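Local coordinates for protein Exo-beta-1,3-glucanase (PDB 4PEY) that hydrolyses laminarin and laminarioligosaccharides as an exo-beta-1,3-glucanase of glycoside hydrolase family 55, releasing glucose and laminaribiose, at residues A[80-85]-A[113-117]; A[272-276]-A[294-299]; A[351-355]-A[388-394]; A[494-498]-A[526-530]. The protein carries 1 engineered substitution. All blocks are in the same frame, centred on the assembly; numbering follows the deposited sequence.

Overall arrangement
The chain folds into two tandem right-handed parallel beta-helices, as in family GH55. Contact 1 belongs to the first, contacts 2, 3 and 4 to the second, and no two of them touch. Contacts 2 and 3 reach the same parallel sheet, at strands 298-300, 348-352 and 385-389. Their centres are 19 Å apart and their nearest atoms about 7 Å. Contact 4 lies across the chain's centre from contacts 1 and 2, its centre 36 Å and 39 Å from theirs. It alone reaches the substrate: the side chain of L530 is about 4 Å from a bound glucose unit, and that of Y497 about 5 Å from that of A458, the engineered residue at the presumed proton-donor position.

Contact 1 (A[80-85]-A[113-117]); sequences LGLNPD and ENLAL
N114 and P84 meet with their side chains at about a right angle. The N114 amide reaches into the loop 80-85 and splits its two ends between different partners. CG stands anti to the backbone N (chi1 -161°), which brings the amide to G81 and P84. ND2 gives a hydrogen bond to G81 O at 2.8 Å, with an N-H...O angle of 165°. The oxygen lies in the amide plane, while the donor is tilted somewhat from the carbonyl plane of G81. ND2 also bonds to G79 O. OD1 faces the proline instead, 3.3 Å from P84 N, which has no hydrogen to offer. It takes a weak hydrogen bond from R136 NE.

A water completes the join. It accepts from G81 N and donates to N83 O and to N114 O, so it ties both sides of the loop to the facing chain. Further along, D85 OD1 lies 3.3 Å from A116 CB, but its polar partner is H138 ND1.

N114 has positive phi, and the chain turns there between strands 110-113 and 116-118. The loop makes the matching turn between strands 75-79 and 87-94. The two turns are stacked on successive coils of the first beta-helix, with strand 224-228 against L80, L82 and N114.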
loop_
_atom_site.group_PDB
_atom_site.type_symbol
_atom_site.label_atom_id
_atom_site.label_comp_id
_atom_site.label_asym_id
_atom_site.label_seq_id
_atom_site.Cartn_x
_atom_site.Cartn_y
_atom_site.Cartn_z
ATOM N N LEU A 80 -19.516 -1.302 -8.811
ATOM C CA LEU A 80 -20.246 -2.241 -7.970
ATOM C C LEU A 80 -20.710 -3.477 -8.745
ATOM O O LEU A 80 -21.625 -4.175 -8.321
ATOM C CB LEU A 80 -21.446 -1.541 -7.324
ATOM C CG LEU A 80 -21.138 -0.480 -6.262
ATOM C CD1 LEU A 80 -22.382 0.370 -5.958
ATOM C CD2 LEU A 80 -20.595 -1.130 -4.984
ATOM N N GLY A 81 -20.069 -3.752 -9.876
ATOM C CA GLY A 81 -20.335 -4.982 -10.597
ATOM C C GLY A 81 -19.500 -6.126 -10.057
ATOM O O GLY A 81 -18.552 -5.919 -9.298
ATOM N N LEU A 82 -19.847 -7.344 -10.449
ATOM C CA LEU A 82 -19.037 -8.496 -10.099
ATOM C C LEU A 82 -17.731 -8.445 -10.886
ATOM O O LEU A 82 -16.685 -8.888 -10.411
ATOM C CB LEU A 82 -19.795 -9.794 -10.378
ATOM C CG LEU A 82 -19.100 -11.084 -9.955
ATOM C CD1 LEU A 82 -18.814 -11.095 -8.456
ATOM C CD2 LEU A 82 -19.954 -12.268 -10.354
ATOM N N ASN A 83 -17.805 -7.880 -12.089
ATOM C CA ASN A 83 -16.655 -7.763 -12.974
ATOM C C ASN A 83 -16.411 -6.302 -13.372
ATOM O O ASN A 83 -17.347 -5.498 -13.403
ATOM C CB ASN A 83 -16.868 -8.641 -14.213
ATOM C CG ASN A 83 -16.826 -10.126 -13.887
ATOM O OD1 ASN A 83 -17.830 -10.837 -14.010
ATOM N ND2 ASN A 83 -15.662 -10.601 -13.463
ATOM N N PRO A 84 -15.150 -5.945 -13.667
ATOM C CA PRO A 84 -14.845 -4.534 -13.958
ATOM C C PRO A 84 -15.640 -3.962 -15.143
ATOM O O PRO A 84 -16.087 -2.817 -15.083
ATOM C CB PRO A 84 -13.341 -4.556 -14.271
ATOM C CG PRO A 84 -12.828 -5.797 -13.624
ATOM C CD PRO A 84 -13.941 -6.791 -13.664
ATOM N N ASP A 85 -15.828 -4.744 -16.200
ATOM C CA ASP A 85 -16.519 -4.227 -17.380
ATOM C C ASP A 85 -18.024 -4.055 -17.145
ATOM O O ASP A 85 -18.722 -3.526 -18.002
ATOM C CB ASP A 85 -16.263 -5.129 -18.592
ATOM C CG ASP A 85 -14.827 -5.036 -19.086
ATOM O OD1 ASP A 85 -14.426 -3.945 -19.554
ATOM O OD2 ASP A 85 -14.094 -6.042 -18.995
ATOM N N GLU A 113 -10.909 1.115 -8.062
ATOM C CA GLU A 113 -11.118 -0.328 -8.153
ATOM C C GLU A 113 -12.355 -0.710 -8.972
ATOM O O GLU A 113 -13.388 -0.054 -8.903
ATOM C CB GLU A 113 -11.222 -0.923 -6.736
ATOM C CG GLU A 113 -11.360 -2.442 -6.663
ATOM C CD GLU A 113 -11.191 -2.976 -5.248
ATOM O OE1 GLU A 113 -11.588 -2.279 -4.279
ATOM O OE2 GLU A 113 -10.653 -4.096 -5.096
ATOM N N ASN A 114 -12.235 -1.782 -9.749
ATOM C CA ASN A 114 -13.411 -2.461 -10.315
ATOM C C ASN A 114 -14.219 -1.600 -11.287
ATOM O O ASN A 114 -15.457 -1.583 -11.255
ATOM C CB ASN A 114 -14.312 -2.972 -9.174
ATOM C CG ASN A 114 -15.285 -4.055 -9.632
ATOM O OD1 ASN A 114 -14.990 -4.818 -10.553
ATOM N ND2 ASN A 114 -16.448 -4.128 -8.982
ATOM N N LEU A 115 -13.500 -0.908 -12.164
ATOM C CA LEU A 115 -14.097 -0.094 -13.218
ATOM C C LEU A 115 -13.437 -0.378 -14.554
ATOM O O LEU A 115 -12.244 -0.708 -14.608
ATOM C CB LEU A 115 -13.955 1.403 -12.912
ATOM C CG LEU A 115 -14.692 1.977 -11.706
ATOM C CD1 LEU A 115 -14.088 3.308 -11.314
ATOM C CD2 LEU A 115 -16.167 2.139 -12.028
ATOM N N ALA A 116 -14.202 -0.220 -15.632
ATOM C CA ALA A 116 -13.628 -0.169 -16.976
ATOM C C ALA A 116 -13.615 1.287 -17.446
ATOM O O ALA A 116 -14.599 2.015 -17.257
ATOM C CB ALA A 116 -14.411 -1.047 -17.947
ATOM N N LEU A 117 -12.493 1.717 -18.021
ATOM C CA LEU A 117 -12.327 3.106 -18.451
ATOM C C LEU A 117 -12.086 3.198 -19.953
ATOM O O LEU A 117 -11.259 2.465 -20.509
ATOM C CB LEU A 117 -11.161 3.773 -17.720
ATOM C CG LEU A 117 -11.161 3.689 -16.199
ATOM C CD1 LEU A 117 -9.921 4.388 -15.662
ATOM C CD2 LEU A 117 -12.423 4.304 -15.606
HETATM O O HOH W 1 -17.829 -3.151 -11.853
#

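Contact 2 (A[272-276]-A[294-299]); sequences AETIN and VDQPIE
N276, A272 and Q296 carry most of this contact, between the start of helix 272-280 and the chain leading into strand 298-300. The N276 amide grips the backbone on both sides of I298. Its OD1 accepts from E299 N at 2.7 Å, nearly straight at 173°, although the donor stands above the carbonyl plane. Its ND2 gives an equally straight bond to P297 O at 3.0 Å, and this one lies in the carbonyl plane and in the amide plane. The two bonds together fix the rotation of the amide.

A272 presents only a methyl group. Its CB rests on Q296 CG at 3.5 Å and on the Q296 carbonyl oxygen, with V294 CB at 4.0 Å beside it. Q296 CG sits between its backbone N and carbonyl carbon (chi1 65°), and the extended chain reaches across to the helix. Its amide is turned 77° from that of N276. One water donates to Q296 OE1 and accepts from N276 ND2, and another accepts from Q296 NE2 and from E273 N. On the inner side, I275 CG2 meets I298 CG2 at 3.9 Å, near F287 and L285.

The chemistry is therefore divided. Isoleucines pack inward, and waters bridge the polar side through indirect links. The N276 amide satisfies P297 O and E299 N, a matched acceptor and donor that set how the helix start sits on the strand.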
loop_
_atom_site.group_PDB
_atom_site.type_symbol
_atom_site.label_atom_id
_atom_site.label_comp_id
_atom_site.label_asym_id
_atom_site.label_seq_id
_atom_site.Cartn_x
_atom_site.Cartn_y
_atom_site.Cartn_z
ATOM N N ALA A 272 -14.618 0.639 20.170
ATOM C CA ALA A 272 -13.910 -0.615 19.986
ATOM C C ALA A 272 -14.649 -1.756 20.695
ATOM O O ALA A 272 -14.650 -2.884 20.211
ATOM C CB ALA A 272 -12.485 -0.503 20.490
ATOM N N GLU A 273 -15.287 -1.462 21.828
ATOM C CA GLU A 273 -16.084 -2.469 22.520
ATOM C C GLU A 273 -17.176 -3.035 21.608
ATOM O O GLU A 273 -17.373 -4.250 21.540
ATOM C CB GLU A 273 -16.715 -1.890 23.790
ATOM C CG GLU A 273 -17.413 -2.931 24.661
ATOM C CD GLU A 273 -17.987 -2.338 25.939
ATOM O OE1 GLU A 273 -17.296 -1.511 26.572
ATOM O OE2 GLU A 273 -19.125 -2.702 26.312
ATOM N N THR A 274 -17.889 -2.160 20.907
ATOM C CA THR A 274 -18.964 -2.619 20.029
ATOM C C THR A 274 -18.395 -3.347 18.812
ATOM O O THR A 274 -18.896 -4.401 18.419
ATOM C CB THR A 274 -19.859 -1.457 19.565
ATOM O OG1 THR A 274 -20.494 -0.861 20.703
ATOM C CG2 THR A 274 -20.934 -1.955 18.618
ATOM N N ILE A 275 -17.345 -2.788 18.220
ATOM C CA ILE A 275 -16.691 -3.422 17.082
ATOM C C ILE A 275 -16.217 -4.830 17.460
ATOM O O ILE A 275 -16.418 -5.799 16.709
ATOM C CB ILE A 275 -15.502 -2.571 16.587
ATOM C CG1 ILE A 275 -16.012 -1.276 15.943
ATOM C CG2 ILE A 275 -14.637 -3.360 15.605
ATOM C CD1 ILE A 275 -14.949 -0.204 15.800
ATOM N N ASN A 276 -15.616 -4.951 18.641
ATOM C CA ASN A 276 -15.120 -6.247 19.085
ATOM C C ASN A 276 -16.243 -7.239 19.359
ATOM O O ASN A 276 -16.121 -8.426 19.037
ATOM C CB ASN A 276 -14.237 -6.079 20.321
ATOM C CG ASN A 276 -12.894 -5.450 19.984
ATOM O OD1 ASN A 276 -12.504 -5.379 18.812
ATOM N ND2 ASN A 276 -12.181 -4.993 21.002
ATOM N N VAL A 294 -10.157 4.831 18.885
ATOM C CA VAL A 294 -10.445 3.677 19.731
ATOM C C VAL A 294 -9.630 3.758 21.031
ATOM O O VAL A 294 -8.468 4.162 21.021
ATOM C CB VAL A 294 -10.160 2.336 18.994
ATOM C CG1 VAL A 294 -11.107 2.163 17.819
ATOM C CG2 VAL A 294 -8.707 2.239 18.532
ATOM N N ASP A 295 -10.246 3.401 22.156
ATOM C CA ASP A 295 -9.547 3.471 23.439
ATOM C C ASP A 295 -9.003 2.108 23.867
ATOM O O ASP A 295 -8.372 1.977 24.915
ATOM C CB ASP A 295 -10.457 4.053 24.526
ATOM C CG ASP A 295 -11.653 3.183 24.831
ATOM O OD1 ASP A 295 -11.936 2.234 24.073
ATOM O OD2 ASP A 295 -12.329 3.468 25.842
ATOM N N GLN A 296 -9.259 1.103 23.039
ATOM C CA GLN A 296 -8.686 -0.229 23.219
ATOM C C GLN A 296 -8.511 -0.845 21.835
ATOM O O GLN A 296 -9.145 -0.399 20.878
ATOM C CB GLN A 296 -9.575 -1.110 24.101
ATOM C CG GLN A 296 -10.927 -1.406 23.486
ATOM C CD GLN A 296 -11.807 -2.267 24.372
ATOM O OE1 GLN A 296 -11.627 -3.483 24.450
ATOM N NE2 GLN A 296 -12.767 -1.638 25.044
ATOM N N PRO A 297 -7.648 -1.869 21.717
ATOM C CA PRO A 297 -7.453 -2.441 20.379
ATOM C C PRO A 297 -8.713 -3.058 19.776
ATOM O O PRO A 297 -9.526 -3.655 20.485
ATOM C CB PRO A 297 -6.402 -3.534 20.614
ATOM C CG PRO A 297 -5.682 -3.106 21.845
ATOM C CD PRO A 297 -6.709 -2.438 22.700
ATOM N N ILE A 298 -8.869 -2.892 18.467
ATOM C CA ILE A 298 -9.808 -3.699 17.713
ATOM C C ILE A 298 -9.214 -5.096 17.618
ATOM O O ILE A 298 -8.079 -5.265 17.162
ATOM C CB ILE A 298 -10.070 -3.112 16.306
ATOM C CG1 ILE A 298 -10.806 -1.775 16.430
ATOM C CG2 ILE A 298 -10.840 -4.102 15.432
ATOM C CD1 ILE A 298 -10.726 -0.922 15.172
ATOM N N GLU A 299 -9.968 -6.088 18.080
ATOM C CA GLU A 299 -9.491 -7.462 18.126
ATOM C C GLU A 299 -10.255 -8.334 17.146
ATOM O O GLU A 299 -11.477 -8.462 17.231
ATOM C CB GLU A 299 -9.612 -8.027 19.546
ATOM C CG GLU A 299 -8.837 -7.210 20.561
ATOM C CD GLU A 299 -8.599 -7.939 21.856
ATOM O OE1 GLU A 299 -9.138 -9.053 22.020
ATOM O OE2 GLU A 299 -7.869 -7.390 22.710
HETATM O O HOH W 2 -13.313 2.951 21.670
HETATM O O HOH W 3 -14.196 0.767 23.747
HETATM O O HOH W 4 -13.437 -9.348 18.959
HETATM O O HOH W 5 -13.670 -5.626 23.802
#

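Contact 3 (A[351-355]-A[388-394]); sequences EVGSD and VVNSNDT
N390 leans from the end of strand 385-389 onto the loop 353-355. Its CB touches S354 O at 3.1 Å and also lies close to V352 O. CG is anti to N390's own carbonyl carbon (chi1 -70°), which keeps it near S354 O. At the tip the amide divides. ND2 bonds to G353 O at 2.9 Å, with an N-H...O angle of 159°. The donor comes from above the carbonyl plane, not along a lone pair. OD1 is near D355 CA and takes a weak hydrogen bond from K424 NZ, whose salt-bridge partner is D355. An alanine here is likely to leave G353 O without this donor and the loop 353-355 less firmly held.

Main-chain bonds join the two segments beside it. V352 N bonds to V388 O at 2.9 Å, in parallel pairing. V352 O is then gripped twice, by N390 N at 2.7 Å and by S391 N at 3.0 Å. S391 OG presses on G353 CA at 3.1 Å, where any CB would clash, and G353 has a positive phi of 88°. V352 CG1 and T394 OG1 meet tip to tip. That hydroxyl donates to S391 O within the type II beta turn S391-T394.

The strands pair in register up to V352 and V389, and the two chains then part. Such parallel pairing of strands from successive coils characterises a parallel beta-helix, here the second of the two.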
loop_
_atom_site.group_PDB
_atom_site.type_symbol
_atom_site.label_atom_id
_atom_site.label_comp_id
_atom_site.label_asym_id
_atom_site.label_seq_id
_atom_site.Cartn_x
_atom_site.Cartn_y
_atom_site.Cartn_z
ATOM N N GLU A 351 -0.790 -5.577 15.090
ATOM C CA GLU A 351 -0.188 -6.880 15.363
ATOM C C GLU A 351 -0.955 -7.971 14.642
ATOM O O GLU A 351 -2.170 -8.083 14.800
ATOM C CB GLU A 351 -0.160 -7.184 16.865
ATOM C CG GLU A 351 0.746 -6.269 17.655
ATOM C CD GLU A 351 0.734 -6.559 19.151
ATOM O OE1 GLU A 351 0.266 -7.645 19.563
ATOM O OE2 GLU A 351 1.202 -5.688 19.917
ATOM N N VAL A 352 -0.250 -8.764 13.840
ATOM C CA VAL A 352 -0.871 -9.894 13.155
ATOM C C VAL A 352 -0.371 -11.171 13.812
ATOM O O VAL A 352 0.767 -11.598 13.582
ATOM C CB VAL A 352 -0.553 -9.905 11.642
ATOM C CG1 VAL A 352 -1.322 -11.030 10.950
ATOM C CG2 VAL A 352 -0.902 -8.564 11.014
ATOM N N GLY A 353 -1.213 -11.771 14.647
ATOM C CA GLY A 353 -0.803 -12.922 15.431
ATOM C C GLY A 353 -0.179 -12.542 16.763
ATOM O O GLY A 353 0.236 -11.397 16.954
ATOM N N SER A 354 -0.110 -13.501 17.682
ATOM C CA SER A 354 0.493 -13.275 18.996
ATOM C C SER A 354 2.009 -13.456 18.971
ATOM O O SER A 354 2.547 -14.115 18.086
ATOM C CB SER A 354 -0.118 -14.218 20.038
ATOM O OG SER A 354 0.239 -15.565 19.772
ATOM N N ASP A 355 2.696 -12.879 19.953
ATOM C CA ASP A 355 4.135 -13.074 20.087
ATOM C C ASP A 355 4.468 -14.562 20.266
ATOM O O ASP A 355 3.942 -15.219 21.159
ATOM C CB ASP A 355 4.670 -12.263 21.268
ATOM C CG ASP A 355 6.182 -12.288 21.361
ATOM O OD1 ASP A 355 6.854 -12.238 20.307
ATOM O OD2 ASP A 355 6.698 -12.361 22.496
ATOM N N VAL A 388 3.766 -5.436 13.432
ATOM C CA VAL A 388 4.464 -6.660 13.801
ATOM C C VAL A 388 3.708 -7.828 13.187
ATOM O O VAL A 388 2.516 -8.025 13.475
ATOM C CB VAL A 388 4.566 -6.842 15.330
ATOM C CG1 VAL A 388 5.257 -8.166 15.671
ATOM C CG2 VAL A 388 5.301 -5.674 15.966
ATOM N N VAL A 389 4.377 -8.583 12.313
ATOM C CA VAL A 389 3.734 -9.748 11.702
ATOM C C VAL A 389 4.272 -11.020 12.346
ATOM O O VAL A 389 5.382 -11.464 12.043
ATOM C CB VAL A 389 3.953 -9.803 10.176
ATOM C CG1 VAL A 389 3.262 -11.023 9.586
ATOM C CG2 VAL A 389 3.438 -8.527 9.520
ATOM N N ASN A 390 3.473 -11.592 13.242
ATOM C CA ASN A 390 3.832 -12.820 13.940
ATOM C C ASN A 390 3.361 -14.082 13.211
ATOM O O ASN A 390 4.062 -15.099 13.192
ATOM C CB ASN A 390 3.243 -12.806 15.356
ATOM C CG ASN A 390 3.918 -11.789 16.254
ATOM O OD1 ASN A 390 5.139 -11.810 16.415
ATOM N ND2 ASN A 390 3.131 -10.893 16.844
ATOM N N SER A 391 2.172 -14.021 12.617
ATOM C CA SER A 391 1.552 -15.221 12.041
ATOM C C SER A 391 2.257 -15.747 10.797
ATOM O O SER A 391 2.529 -14.994 9.852
ATOM C CB SER A 391 0.086 -14.957 11.700
ATOM O OG SER A 391 -0.672 -14.697 12.870
ATOM N N ASN A 392 2.539 -17.047 10.807
ATOM C CA ASN A 392 3.105 -17.723 9.645
ATOM C C ASN A 392 2.183 -17.599 8.437
ATOM O O ASN A 392 0.957 -17.572 8.591
ATOM C CB ASN A 392 3.354 -19.209 9.944
ATOM C CG ASN A 392 4.455 -19.432 10.964
ATOM O OD1 ASN A 392 5.191 -18.519 11.322
ATOM N ND2 ASN A 392 4.571 -20.664 11.438
ATOM N N ASP A 393 2.798 -17.524 7.256
ATOM C CA ASP A 393 2.136 -17.553 5.945
ATOM C C ASP A 393 1.359 -16.283 5.611
ATOM O O ASP A 393 0.659 -16.233 4.605
ATOM C CB ASP A 393 1.207 -18.780 5.830
ATOM C CG ASP A 393 1.945 -20.082 6.080
ATOM O OD1 ASP A 393 2.752 -20.490 5.205
ATOM O OD2 ASP A 393 1.745 -20.684 7.160
ATOM N N THR A 394 1.492 -15.254 6.439
ATOM C CA THR A 394 0.775 -14.000 6.219
ATOM C C THR A 394 1.188 -13.363 4.891
ATOM O O THR A 394 2.370 -13.398 4.513
ATOM C CB THR A 394 1.030 -13.009 7.385
ATOM O OG1 THR A 394 0.536 -13.581 8.601
ATOM C CG2 THR A 394 0.347 -11.653 7.153
#

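Contact 4 (A[494-498]-A[526-530]); sequences MGSYC and LVVSL
L526 and Y497 owe their contact to their torsions. L526 CG lies between its backbone N and carbonyl carbon (chi1 60°), a position that carries the leucine end over toward strand 494-498. Y497 CG is anti to its carbonyl carbon (chi1 -38°), and the ring lies alongside V528. L526 CD1 comes to the ring edge, near its plane, 4.1 Å from Y497 CE1. V528 CG2 is nearer, at 3.6 Å from Y497 CD1. L526 CD2 lies 3.5 Å from M494 O. A side chain at G495 would be tight against L526 CG and the tyrosine ring. With an alanine in place of L526, the Y497 ring edge and the chain at M494-G495 would probably lose their packing partner, opening a gap between them.

Five backbone hydrogen bonds join the strands in parallel register. They run from L526 N to M494 O, at 2.9 Å, through to L530 N on C498 O, at 2.8 Å. L530 CD2 then packs on Y497 CB.

The hydroxyl of Y497 is bonded to Q174 OE1, and its ring meets W190 edge-to-face. The pair belongs to late coils of the second parallel beta-helix. Here the packing borders the glycan pocket: L530 touches a bound glucose unit, and Y497 lies beside substrate-binding Q173.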
loop_
_atom_site.group_PDB
_atom_site.type_symbol
_atom_site.label_atom_id
_atom_site.label_comp_id
_atom_site.label_asym_id
_atom_site.label_seq_id
_atom_site.Cartn_x
_atom_site.Cartn_y
_atom_site.Cartn_z
ATOM N N MET A 494 14.401 -3.913 -5.100
ATOM C CA MET A 494 14.343 -3.219 -3.816
ATOM C C MET A 494 15.251 -2.005 -3.792
ATOM O O MET A 494 16.430 -2.104 -4.130
ATOM C CB MET A 494 14.734 -4.177 -2.686
ATOM C CG MET A 494 14.024 -5.528 -2.759
ATOM S SD MET A 494 14.560 -6.703 -1.511
ATOM C CE MET A 494 13.823 -5.997 -0.079
ATOM N N GLY A 495 14.704 -0.870 -3.361
ATOM C CA GLY A 495 15.457 0.375 -3.330
ATOM C C GLY A 495 15.298 1.166 -2.047
ATOM O O GLY A 495 14.206 1.214 -1.467
ATOM N N SER A 496 16.395 1.783 -1.610
ATOM C CA SER A 496 16.393 2.690 -0.463
ATOM C C SER A 496 17.020 4.019 -0.870
ATOM O O SER A 496 18.097 4.022 -1.463
ATOM C CB SER A 496 17.163 2.079 0.715
ATOM O OG SER A 496 17.294 3.001 1.790
ATOM N N TYR A 497 16.355 5.133 -0.558
ATOM C CA TYR A 497 16.827 6.463 -0.973
ATOM C C TYR A 497 17.125 7.322 0.253
ATOM O O TYR A 497 16.448 7.195 1.274
ATOM C CB TYR A 497 15.795 7.175 -1.863
ATOM C CG TYR A 497 15.068 6.261 -2.823
ATOM C CD1 TYR A 497 15.747 5.269 -3.532
ATOM C CD2 TYR A 497 13.698 6.383 -3.021
ATOM C CE1 TYR A 497 15.078 4.414 -4.392
ATOM C CE2 TYR A 497 13.022 5.530 -3.870
ATOM C CZ TYR A 497 13.717 4.556 -4.566
ATOM O OH TYR A 497 13.040 3.709 -5.424
ATOM N N CYS A 498 18.128 8.195 0.178
ATOM C CA CYS A 498 18.376 9.100 1.298
ATOM C C CYS A 498 18.259 10.565 0.887
ATOM O O CYS A 498 18.486 10.945 -0.263
ATOM C CB CYS A 498 19.744 8.838 1.955
ATOM S SG CYS A 498 21.216 9.363 1.040
ATOM N N LEU A 526 19.155 -1.496 -5.051
ATOM C CA LEU A 526 19.737 -0.190 -5.352
ATOM C C LEU A 526 19.601 0.767 -4.185
ATOM O O LEU A 526 18.661 0.665 -3.381
ATOM C CB LEU A 526 19.082 0.380 -6.618
ATOM C CG LEU A 526 17.565 0.591 -6.568
ATOM C CD1 LEU A 526 17.118 1.975 -7.053
ATOM C CD2 LEU A 526 16.847 -0.557 -7.281
ATOM N N VAL A 527 20.560 1.682 -4.081
ATOM C CA VAL A 527 20.434 2.813 -3.166
ATOM C C VAL A 527 20.676 4.107 -3.940
ATOM O O VAL A 527 21.392 4.127 -4.946
ATOM C CB VAL A 527 21.396 2.711 -1.950
ATOM C CG1 VAL A 527 21.081 1.462 -1.126
ATOM C CG2 VAL A 527 22.869 2.730 -2.388
ATOM N N VAL A 528 20.046 5.185 -3.488
ATOM C CA VAL A 528 20.104 6.449 -4.215
ATOM C C VAL A 528 20.161 7.609 -3.234
ATOM O O VAL A 528 19.342 7.672 -2.306
ATOM C CB VAL A 528 18.868 6.669 -5.137
ATOM C CG1 VAL A 528 19.132 7.825 -6.088
ATOM C CG2 VAL A 528 18.489 5.403 -5.913
ATOM N N SER A 529 21.129 8.507 -3.418
ATOM C CA SER A 529 21.127 9.778 -2.705
ATOM C C SER A 529 20.373 10.808 -3.520
ATOM O O SER A 529 20.689 11.022 -4.688
ATOM C CB SER A 529 22.554 10.278 -2.447
ATOM O OG SER A 529 22.548 11.626 -1.996
ATOM N N LEU A 530 19.392 11.459 -2.904
ATOM C CA LEU A 530 18.610 12.460 -3.614
ATOM C C LEU A 530 19.332 13.812 -3.554
ATOM O O LEU A 530 19.353 14.490 -2.518
ATOM C CB LEU A 530 17.189 12.542 -3.031
ATOM C CG LEU A 530 16.465 11.185 -2.929
ATOM C CD1 LEU A 530 15.097 11.329 -2.283
ATOM C CD2 LEU A 530 16.362 10.509 -4.304
#